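Local coordinates for protein Non-structural maintenance of chromosomes element 1 homolog (Xenopus laevis, PDB 7DG2) that probably acts as a RING-type zinc-finger E3 ubiquitin ligase that works with a MAGE protein as a component of the SMC5-SMC6 complex, at residues A[134-137]-A[138-142]; A[99-102]-A[103-107]; A[20-23]-A[24-27]. All coordinates share one frame; numbering follows the deposited sequence.

Contact 1 of 3, residues A[134-137]-A[138-142]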
ATOM      1  N   MET A 134       1.447 -11.339 -22.762  1.00 27.83           N
ATOM      2  CA  MET A 134       1.481  -9.910 -22.479  1.00 25.99           C
ATOM      3  C   MET A 134       2.228  -9.193 -23.598  1.00 27.39           C
ATOM      4  O   MET A 134       3.287  -9.651 -24.034  1.00 33.76           O
ATOM      5  CB  MET A 134       2.160  -9.639 -21.127  1.00 28.11           C
ATOM      6  CG  MET A 134       1.374 -10.181 -19.932  1.00 25.97           C
ATOM      7  SD  MET A 134       2.137  -9.880 -18.309  1.00 31.45           S
ATOM      8  CE  MET A 134       3.350 -11.157 -18.218  1.00 26.86           C
ATOM      9  N   LYS A 135       1.677  -8.071 -24.051  1.00 30.50           N
ATOM     10  CA  LYS A 135       2.353  -7.230 -25.031  1.00 35.87           C
ATOM     11  C   LYS A 135       3.559  -6.530 -24.403  1.00 29.95           C
ATOM     12  O   LYS A 135       3.685  -6.437 -23.184  1.00 25.05           O
ATOM     13  CB  LYS A 135       1.385  -6.183 -25.584  1.00 36.14           C
ATOM     14  CG  LYS A 135       0.112  -6.761 -26.195  1.00 43.98           C
ATOM     15  CD  LYS A 135       0.438  -7.634 -27.395  1.00 45.30           C
ATOM     16  CE  LYS A 135      -0.818  -8.122 -28.098  1.00 46.39           C
ATOM     17  NZ  LYS A 135      -0.462  -9.008 -29.244  1.00 51.45           N
ATOM     18  N   LYS A 136       4.444  -6.009 -25.259  1.00 27.29           N
ATOM     19  CA  LYS A 136       5.564  -5.204 -24.774  1.00 25.16           C
ATOM     20  C   LYS A 136       5.088  -4.068 -23.867  1.00 28.01           C
ATOM     21  O   LYS A 136       5.643  -3.840 -22.781  1.00 24.51           O
ATOM     22  CB  LYS A 136       6.350  -4.651 -25.962  1.00 30.26           C
ATOM     23  CG  LYS A 136       7.427  -3.646 -25.603  1.00 28.40           C
ATOM     24  CD  LYS A 136       8.311  -3.370 -26.816  1.00 35.27           C
ATOM     25  CE  LYS A 136       9.000  -2.021 -26.710  1.00 42.03           C
ATOM     26  NZ  LYS A 136       9.961  -1.960 -25.580  1.00 43.03           N
ATOM     27  N   LYS A 137       4.057  -3.340 -24.301  1.00 22.84           N
ATOM     28  CA  LYS A 137       3.564  -2.213 -23.516  1.00 26.72           C
ATOM     29  C   LYS A 137       3.117  -2.665 -22.135  1.00 24.63           C
ATOM     30  O   LYS A 137       3.409  -2.003 -21.132  1.00 22.77           O
ATOM     31  CB  LYS A 137       2.413  -1.521 -24.252  1.00 31.64           C
ATOM     32  CG  LYS A 137       2.068  -0.134 -23.723  1.00 38.59           C
ATOM     33  CD  LYS A 137       1.121   0.585 -24.682  1.00 48.06           C
ATOM     34  CE  LYS A 137       0.866   2.022 -24.252  1.00 52.23           C
ATOM     35  NZ  LYS A 137       0.111   2.097 -22.965  1.00 57.72           N
ATOM     36  N   GLU A 138       2.433  -3.812 -22.067  1.00 21.79           N
ATOM     37  CA  GLU A 138       1.979  -4.344 -20.790  1.00 23.91           C
ATOM     38  C   GLU A 138       3.151  -4.774 -19.920  1.00 22.78           C
ATOM     39  O   GLU A 138       3.109  -4.607 -18.696  1.00 21.27           O
ATOM     40  CB  GLU A 138       1.031  -5.525 -21.010  1.00 26.43           C
ATOM     41  CG  GLU A 138      -0.314  -5.132 -21.602  1.00 35.91           C
ATOM     42  CD  GLU A 138      -1.285  -6.302 -21.679  1.00 40.72           C
ATOM     43  OE1 GLU A 138      -0.818  -7.459 -21.772  1.00 35.02           O
ATOM     44  OE2 GLU A 138      -2.513  -6.064 -21.635  1.00 44.98           O
ATOM     45  N   VAL A 139       4.192  -5.356 -20.526  1.00 19.01           N
ATOM     46  CA  VAL A 139       5.371  -5.716 -19.738  1.00 17.99           C
ATOM     47  C   VAL A 139       6.029  -4.462 -19.172  1.00 19.47           C
ATOM     48  O   VAL A 139       6.425  -4.422 -17.997  1.00 19.82           O
ATOM     49  CB  VAL A 139       6.360  -6.546 -20.582  1.00 19.73           C
ATOM     50  CG1 VAL A 139       7.665  -6.751 -19.799  1.00 18.77           C
ATOM     51  CG2 VAL A 139       5.742  -7.891 -20.950  1.00 20.87           C
ATOM     52  N   GLU A 140       6.129  -3.407 -19.981  1.00 19.99           N
ATOM     53  CA  GLU A 140       6.764  -2.184 -19.505  1.00 21.38           C
ATOM     54  C   GLU A 140       5.970  -1.552 -18.371  1.00 23.76           C
ATOM     55  O   GLU A 140       6.549  -1.081 -17.384  1.00 22.59           O
ATOM     56  CB  GLU A 140       6.933  -1.206 -20.662  1.00 26.10           C
ATOM     57  CG  GLU A 140       7.980  -1.674 -21.660  1.00 28.11           C
ATOM     58  CD  GLU A 140       7.963  -0.871 -22.951  1.00 37.46           C
ATOM     59  OE1 GLU A 140       8.962  -0.928 -23.695  1.00 41.84           O
ATOM     60  OE2 GLU A 140       6.952  -0.186 -23.221  1.00 36.82           O
ATOM     61  N   GLN A 141       4.643  -1.541 -18.487  1.00 20.46           N
ATOM     62  CA  GLN A 141       3.822  -1.008 -17.402  1.00 22.37           C
ATOM     63  C   GLN A 141       3.913  -1.871 -16.144  1.00 20.26           C
ATOM     64  O   GLN A 141       3.882  -1.347 -15.019  1.00 21.37           O
ATOM     65  CB  GLN A 141       2.376  -0.871 -17.880  1.00 26.38           C
ATOM     66  CG  GLN A 141       2.201   0.312 -18.829  1.00 31.28           C
ATOM     67  CD  GLN A 141       0.820   0.373 -19.445  1.00 42.10           C
ATOM     68  OE1 GLN A 141       0.156  -0.651 -19.609  1.00 41.88           O
ATOM     69  NE2 GLN A 141       0.377   1.580 -19.790  1.00 42.66           N
ATOM     70  N   LEU A 142       4.026  -3.192 -16.309  1.00 18.85           N
ATOM     71  CA  LEU A 142       4.164  -4.068 -15.151  1.00 17.08           C
ATOM     72  C   LEU A 142       5.490  -3.836 -14.445  1.00 17.66           C
ATOM     73  O   LEU A 142       5.551  -3.799 -13.209  1.00 17.27           O
ATOM     74  CB  LEU A 142       4.038  -5.537 -15.584  1.00 16.83           C
ATOM     75  CG  LEU A 142       4.219  -6.568 -14.469  1.00 15.85           C
ATOM     76  CD1 LEU A 142       3.086  -6.431 -13.430  1.00 17.01           C
ATOM     77  CD2 LEU A 142       4.266  -8.010 -15.009  1.00 17.90           C
TER
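With CG of E138 set opposite its own carbonyl carbon (chi1 -69°) and the chain extended from there, the carboxylate turns back toward the start of the helix, where OE1 comes to 3.4 Å from CA of M134. M134 leaves its backbone the same way, and the two side chains cross at about a right angle. The same OE1 of E138 accepts a weak hydrogen bond from the backbone N of K135, 3.4 Å away. K135 holds the N-cap position and E138 comes three residues later, so the glutamate side chain reaches back to the residue just before the helix. A carboxylate near the first turn of a helix would be expected to interact favourably with the helix dipole.

Beyond this corner the contact becomes apolar: M134 CB packs 4.0 Å from V139 CG2, and M134 SD approaches L142 CD2 at 4.3 Å. M134 lies just ahead of helix 136-148, and V139 and L142 are on its first turns; the helix follows helices 96-111 and 119-128 and precedes two short strands, an order consistent with a winged-helix domain. V139 meets I122, L123 and A126 of helix 119-128, while M134 leans on N97 and L101 of helix 96-111.

The outer side is polar. K136 runs out almost straight and bends only at its last torsion (chi4 65°), which brings NZ to E140 OE1 in a salt bridge one turn along; the modelled separation is too short to be trusted, and K136 also touches a crystal neighbour. Beneath this pair the helical bonding begins, V139 N donating to K135 O at 2.9 Å and E140 N to K136 O at 2.9 Å. E140 CG lies alongside that second carbonyl, 3.4 Å from K136 O.

Contact 2 of 3, residues A[99-102]-A[103-107]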
ATOM      1  N   LEU A  99       2.595 -12.485 -12.116  1.00 14.69           N
ATOM      2  CA  LEU A  99       3.465 -13.088 -11.115  1.00 14.77           C
ATOM      3  C   LEU A  99       4.323 -14.203 -11.711  1.00 16.57           C
ATOM      4  O   LEU A  99       5.439 -14.446 -11.232  1.00 14.88           O
ATOM      5  CB  LEU A  99       2.624 -13.600  -9.938  1.00 15.43           C
ATOM      6  CG  LEU A  99       2.025 -12.446  -9.129  1.00 16.45           C
ATOM      7  CD1 LEU A  99       1.198 -12.948  -7.945  1.00 21.35           C
ATOM      8  CD2 LEU A  99       3.142 -11.510  -8.645  1.00 17.86           C
ATOM      9  N   GLU A 100       3.839 -14.880 -12.760  1.00 14.88           N
ATOM     10  CA  GLU A 100       4.718 -15.806 -13.467  1.00 16.73           C
ATOM     11  C   GLU A 100       5.917 -15.063 -14.047  1.00 15.45           C
ATOM     12  O   GLU A 100       7.067 -15.522 -13.937  1.00 16.95           O
ATOM     13  CB  GLU A 100       3.962 -16.532 -14.584  1.00 17.82           C
ATOM     14  CG  GLU A 100       4.811 -17.652 -15.199  1.00 21.53           C
ATOM     15  CD  GLU A 100       4.192 -18.293 -16.437  1.00 33.38           C
ATOM     16  OE1 GLU A 100       4.971 -18.817 -17.274  1.00 34.28           O
ATOM     17  OE2 GLU A 100       2.950 -18.257 -16.577  1.00 26.23           O
ATOM     18  N   LEU A 101       5.674 -13.898 -14.641  1.00 14.58           N
ATOM     19  CA  LEU A 101       6.789 -13.139 -15.198  1.00 14.47           C
ATOM     20  C   LEU A 101       7.697 -12.637 -14.083  1.00 17.11           C
ATOM     21  O   LEU A 101       8.921 -12.635 -14.240  1.00 14.71           O
ATOM     22  CB  LEU A 101       6.284 -11.978 -16.059  1.00 14.88           C
ATOM     23  CG  LEU A 101       7.373 -11.117 -16.718  1.00 15.09           C
ATOM     24  CD1 LEU A 101       8.285 -11.973 -17.617  1.00 16.34           C
ATOM     25  CD2 LEU A 101       6.760  -9.979 -17.526  1.00 17.96           C
ATOM     26  N   PHE A 102       7.121 -12.230 -12.940  1.00 15.10           N
ATOM     27  CA  PHE A 102       7.961 -11.838 -11.813  1.00 11.85           C
ATOM     28  C   PHE A 102       8.877 -12.986 -11.401  1.00 13.50           C
ATOM     29  O   PHE A 102      10.084 -12.790 -11.196  1.00 16.29           O
ATOM     30  CB  PHE A 102       7.119 -11.380 -10.604  1.00 11.62           C
ATOM     31  CG  PHE A 102       7.979 -10.943  -9.451  1.00 14.98           C
ATOM     32  CD1 PHE A 102       8.556  -9.689  -9.449  1.00 15.48           C
ATOM     33  CD2 PHE A 102       8.269 -11.813  -8.413  1.00 16.95           C
ATOM     34  CE1 PHE A 102       9.388  -9.304  -8.405  1.00 16.44           C
ATOM     35  CE2 PHE A 102       9.110 -11.440  -7.387  1.00 16.81           C
ATOM     36  CZ  PHE A 102       9.668 -10.182  -7.392  1.00 17.15           C
ATOM     37  N   ARG A 103       8.327 -14.204 -11.304  1.00 13.36           N
ATOM     38  CA  ARG A 103       9.135 -15.332 -10.854  1.00 15.89           C
ATOM     39  C   ARG A 103      10.239 -15.655 -11.855  1.00 16.15           C
ATOM     40  O   ARG A 103      11.375 -15.933 -11.451  1.00 17.23           O
ATOM     41  CB  ARG A 103       8.268 -16.565 -10.615  1.00 16.98           C
ATOM     42  CG  ARG A 103       7.325 -16.414  -9.408  1.00 21.94           C
ATOM     43  CD  ARG A 103       6.715 -17.761  -8.991  1.00 24.44           C
ATOM     44  NE  ARG A 103       6.004 -18.423 -10.079  1.00 34.19           N
ATOM     45  CZ  ARG A 103       4.715 -18.242 -10.364  1.00 34.80           C
ATOM     46  NH1 ARG A 103       4.159 -18.899 -11.380  1.00 34.05           N
ATOM     47  NH2 ARG A 103       3.979 -17.401  -9.647  1.00 35.29           N
ATOM     48  N   LYS A 104       9.929 -15.625 -13.156  1.00 15.94           N
ATOM     49  CA  LYS A 104      10.970 -15.916 -14.146  1.00 15.80           C
ATOM     50  C   LYS A 104      12.028 -14.823 -14.165  1.00 16.79           C
ATOM     51  O   LYS A 104      13.219 -15.107 -14.358  1.00 16.27           O
ATOM     52  CB  LYS A 104      10.365 -16.095 -15.545  1.00 17.41           C
ATOM     53  CG  LYS A 104       9.381 -17.265 -15.678  1.00 21.51           C
ATOM     54  CD  LYS A 104      10.002 -18.590 -15.248  1.00 24.37           C
ATOM     55  CE  LYS A 104      11.112 -19.038 -16.192  1.00 26.66           C
ATOM     56  NZ  LYS A 104      11.664 -20.379 -15.792  1.00 31.50           N
ATOM     57  N   THR A 105      11.620 -13.562 -13.968  1.00 15.59           N
ATOM     58  CA  THR A 105      12.589 -12.468 -13.896  1.00 15.96           C
ATOM     59  C   THR A 105      13.481 -12.609 -12.665  1.00 16.57           C
ATOM     60  O   THR A 105      14.707 -12.446 -12.740  1.00 16.76           O
ATOM     61  CB  THR A 105      11.842 -11.125 -13.884  1.00 14.80           C
ATOM     62  OG1 THR A 105      11.083 -10.987 -15.100  1.00 14.65           O
ATOM     63  CG2 THR A 105      12.812  -9.950 -13.762  1.00 13.75           C
ATOM     64  N   MET A 106      12.877 -12.905 -11.518  1.00 13.38           N
ATOM     65  CA  MET A 106      13.646 -13.182 -10.310  1.00 15.69           C
ATOM     66  C   MET A 106      14.626 -14.329 -10.525  1.00 16.11           C
ATOM     67  O   MET A 106      15.789 -14.247 -10.114  1.00 17.94           O
ATOM     68  CB  MET A 106      12.686 -13.505  -9.158  1.00 17.59           C
ATOM     69  CG  MET A 106      13.369 -14.111  -7.942  1.00 18.56           C
ATOM     70  SD  MET A 106      12.283 -14.151  -6.482  1.00 22.38           S
ATOM     71  CE  MET A 106      10.873 -15.026  -7.108  1.00 21.33           C
ATOM     72  N   GLU A 107      14.183 -15.395 -11.194  1.00 18.55           N
ATOM     73  CA  GLU A 107      15.076 -16.521 -11.453  1.00 19.42           C
ATOM     74  C   GLU A 107      16.263 -16.096 -12.303  1.00 18.00           C
ATOM     75  O   GLU A 107      17.405 -16.459 -12.006  1.00 19.06           O
ATOM     76  CB  GLU A 107      14.303 -17.656 -12.129  1.00 21.76           C
ATOM     77  CG  GLU A 107      15.190 -18.800 -12.613  1.00 24.03           C
ATOM     78  CD  GLU A 107      14.417 -19.874 -13.364  1.00 33.90           C
ATOM     79  OE1 GLU A 107      14.992 -20.959 -13.597  1.00 38.57           O
ATOM     80  OE2 GLU A 107      13.239 -19.638 -13.715  1.00 34.91           O
TER
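The guanidinium of R103 lies with one face over the backbone a turn earlier in its helix: L99 O sits 3.5 Å above its plane and E100 CA 3.7 Å above it, both displaced toward the rim. F75 of the Nse4 chain makes a cation-pi contact with the same arginine, so the side chain is shared between its own helix and a partner subunit. The other flat group, the ring of F102, meets F146 of helix 136-148 edge-to-face and takes the M106 side chain obliquely, with M106 CE 4.0 Å from CE2 of F102 and M106 SD 5.3 Å from the ring centroid. This is a Met-aromatic contact between residues four apart on helix 96-111, probably the first helix of a winged-helix domain.

R103 reaches its place because the chain bends at chi3 (-56°), folding NE and the guanidinium back over L99 instead of letting them run outward. E100 crosses it at about a right angle, yet the two do not pair: E100 OE2 remains 5.4 Å from R103 NH1 and is instead hydrogen-bonded to S131 OG. The nearby positive charge may still favour the carboxylate. The adjacent K104, curled through two bends, reaches E107 about one turn on, with a salt bridge from K104 NZ to E107 OE2 at 2.7 Å, coming in on the syn side.

The buried flank is lined by L101 and T105, which cover residues of helix 119-128: L101 packs on L125 and A126, T105 on I122 and L125. The hydroxyl of T105 is turned to the side nearer its own backbone N (chi1 -61°), and that lets it rejoin the helix. L101 O accepts both T105 N and T105 OG1, each at 2.9 Å, the two donors arriving from opposite faces of the carbonyl plane.

Contact 3 of 3, residues A[20-23]-A[24-27]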
ATOM      1  N   ILE A  20       9.034  -0.595   3.096  1.00 12.74           N
ATOM      2  CA  ILE A  20      10.426  -0.611   3.529  1.00 13.43           C
ATOM      3  C   ILE A  20      10.873   0.828   3.753  1.00 17.83           C
ATOM      4  O   ILE A  20      10.424   1.744   3.055  1.00 18.11           O
ATOM      5  CB  ILE A  20      11.309  -1.331   2.486  1.00 15.80           C
ATOM      6  CG1 ILE A  20      12.775  -1.326   2.926  1.00 17.25           C
ATOM      7  CG2 ILE A  20      11.152  -0.671   1.130  1.00 17.44           C
ATOM      8  CD1 ILE A  20      13.645  -2.361   2.161  1.00 17.79           C
ATOM      9  N   MET A  21      11.730   1.035   4.751  1.00 18.61           N
ATOM     10  CA  MET A  21      12.241   2.362   5.075  1.00 18.40           C
ATOM     11  C   MET A  21      13.700   2.257   5.499  1.00 18.09           C
ATOM     12  O   MET A  21      14.078   1.308   6.184  1.00 17.10           O
ATOM     13  CB  MET A  21      11.425   3.025   6.203  1.00 17.43           C
ATOM     14  CG  MET A  21       9.947   3.254   5.861  1.00 22.56           C
ATOM     15  SD  MET A  21       9.097   4.147   7.185  1.00 26.66           S
ATOM     16  CE  MET A  21      10.428   5.289   7.628  1.00 13.89           C
ATOM     17  N   GLU A  22      14.504   3.252   5.117  1.00 19.47           N
ATOM     18  CA  GLU A  22      15.908   3.289   5.515  1.00 22.26           C
ATOM     19  C   GLU A  22      16.047   3.654   6.999  1.00 22.05           C
ATOM     20  O   GLU A  22      15.189   4.324   7.582  1.00 19.63           O
ATOM     21  CB  GLU A  22      16.662   4.285   4.630  1.00 25.84           C
ATOM     22  CG  GLU A  22      18.168   4.335   4.815  1.00 25.70           C
ATOM     23  CD  GLU A  22      18.574   5.328   5.882  1.00 28.51           C
ATOM     24  OE1 GLU A  22      19.565   5.071   6.612  1.00 28.27           O
ATOM     25  OE2 GLU A  22      17.873   6.356   6.000  1.00 30.42           O
ATOM     26  N   GLY A  23      17.161   3.220   7.602  1.00 20.99           N
ATOM     27  CA  GLY A  23      17.294   3.276   9.053  1.00 23.11           C
ATOM     28  C   GLY A  23      17.203   4.674   9.636  1.00 23.20           C
ATOM     29  O   GLY A  23      16.554   4.881  10.665  1.00 22.41           O
ATOM     30  N   SER A  24      17.855   5.655   9.001  1.00 24.42           N
ATOM     31  CA  SER A  24      17.784   7.016   9.535  1.00 26.05           C
ATOM     32  C   SER A  24      16.363   7.571   9.449  1.00 28.33           C
ATOM     33  O   SER A  24      15.908   8.279  10.356  1.00 24.61           O
ATOM     34  CB  SER A  24      18.785   7.932   8.824  1.00 28.70           C
ATOM     35  OG  SER A  24      18.285   8.424   7.602  1.00 31.17           O
ATOM     36  N   ALA A  25      15.624   7.225   8.392  1.00 21.01           N
ATOM     37  CA  ALA A  25      14.218   7.627   8.340  1.00 22.60           C
ATOM     38  C   ALA A  25      13.380   6.919   9.401  1.00 21.06           C
ATOM     39  O   ALA A  25      12.410   7.499   9.915  1.00 20.39           O
ATOM     40  CB  ALA A  25      13.639   7.359   6.950  1.00 23.21           C
ATOM     41  N   VAL A  26      13.722   5.671   9.739  1.00 19.34           N
ATOM     42  CA  VAL A  26      12.997   4.934  10.775  1.00 17.77           C
ATOM     43  C   VAL A  26      13.234   5.548  12.150  1.00 20.09           C
ATOM     44  O   VAL A  26      12.308   5.651  12.967  1.00 19.96           O
ATOM     45  CB  VAL A  26      13.395   3.448  10.742  1.00 20.39           C
ATOM     46  CG1 VAL A  26      12.916   2.725  12.003  1.00 18.65           C
ATOM     47  CG2 VAL A  26      12.840   2.791   9.471  1.00 20.32           C
ATOM     48  N   ARG A  27      14.474   5.957  12.440  1.00 20.93           N
ATOM     49  CA  ARG A  27      14.729   6.619  13.717  1.00 19.90           C
ATOM     50  C   ARG A  27      13.929   7.917  13.827  1.00 19.83           C
ATOM     51  O   ARG A  27      13.356   8.213  14.884  1.00 21.10           O
ATOM     52  CB  ARG A  27      16.232   6.870  13.885  1.00 24.67           C
ATOM     53  CG  ARG A  27      17.031   5.589  14.150  1.00 26.55           C
ATOM     54  CD  ARG A  27      18.494   5.873  14.501  1.00 30.15           C
ATOM     55  NE  ARG A  27      19.207   6.550  13.417  1.00 40.76           N
ATOM     56  CZ  ARG A  27      19.799   5.936  12.390  1.00 40.11           C
ATOM     57  NH1 ARG A  27      20.428   6.652  11.468  1.00 40.09           N
ATOM     58  NH2 ARG A  27      19.764   4.613  12.276  1.00 40.32           N
TER
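E22 and S24 illustrate how one carboxylate can close the start of a helix. E22 OE1 takes the backbone N-H of S24 at 3.0 Å in an almost straight bond (175°), although the donor stands well above the carboxylate plane. E22 OE2 receives S24 OG at 2.6 Å on its syn lone pair, and a weak bond from A25 N at 3.4 Å. For this the glutamate chain bends at chi2 (-89°), curling back over the N-terminal turn from its N-cap position. Amides that have no preceding turn to bond to are thereby given acceptors, and the helix dipole would be expected to favour the negative charge there.

The backbone then takes over: V26 N donates to E22 O at 2.9 Å and R27 N to G23 O at 2.9 Å. The guanidinium of R27 passes with one face over that same G23 carbonyl. On the apolar side M21 CB packs 3.6 Å from V26 CG2, and M21 CE reaches A25 CB at 3.9 Å.

This is a strand-to-helix junction, from strand 20-22 into helix 23-36. M21 bonds through its backbone with Y77, and G23 with T75, joining the short strand antiparallel to strand 75-81, while M21 meets L15 and V26 meets F11 on helix 6-18.

Contacts 1 and 2 belong to one helical core. Their centres are 14 Å apart, and they meet at L101, whose CD2 packs 3.7 Å from M134 CE and 4.1 Å from L142 CD2. Contact 3 stands apart, its centre 28 Å from that of contact 2 and 32 Å from that of contact 1, with nearest atoms about 13 and 16 Å away; contacts 2 and 3 lie on opposite sides of the chain's centre. All three belong to the Nse1 part of the chain, and none supplies a ligand to either zinc ion of the RING-like region. Of the three, contact 2 alone is touched by another subunit, the Nse4 chain.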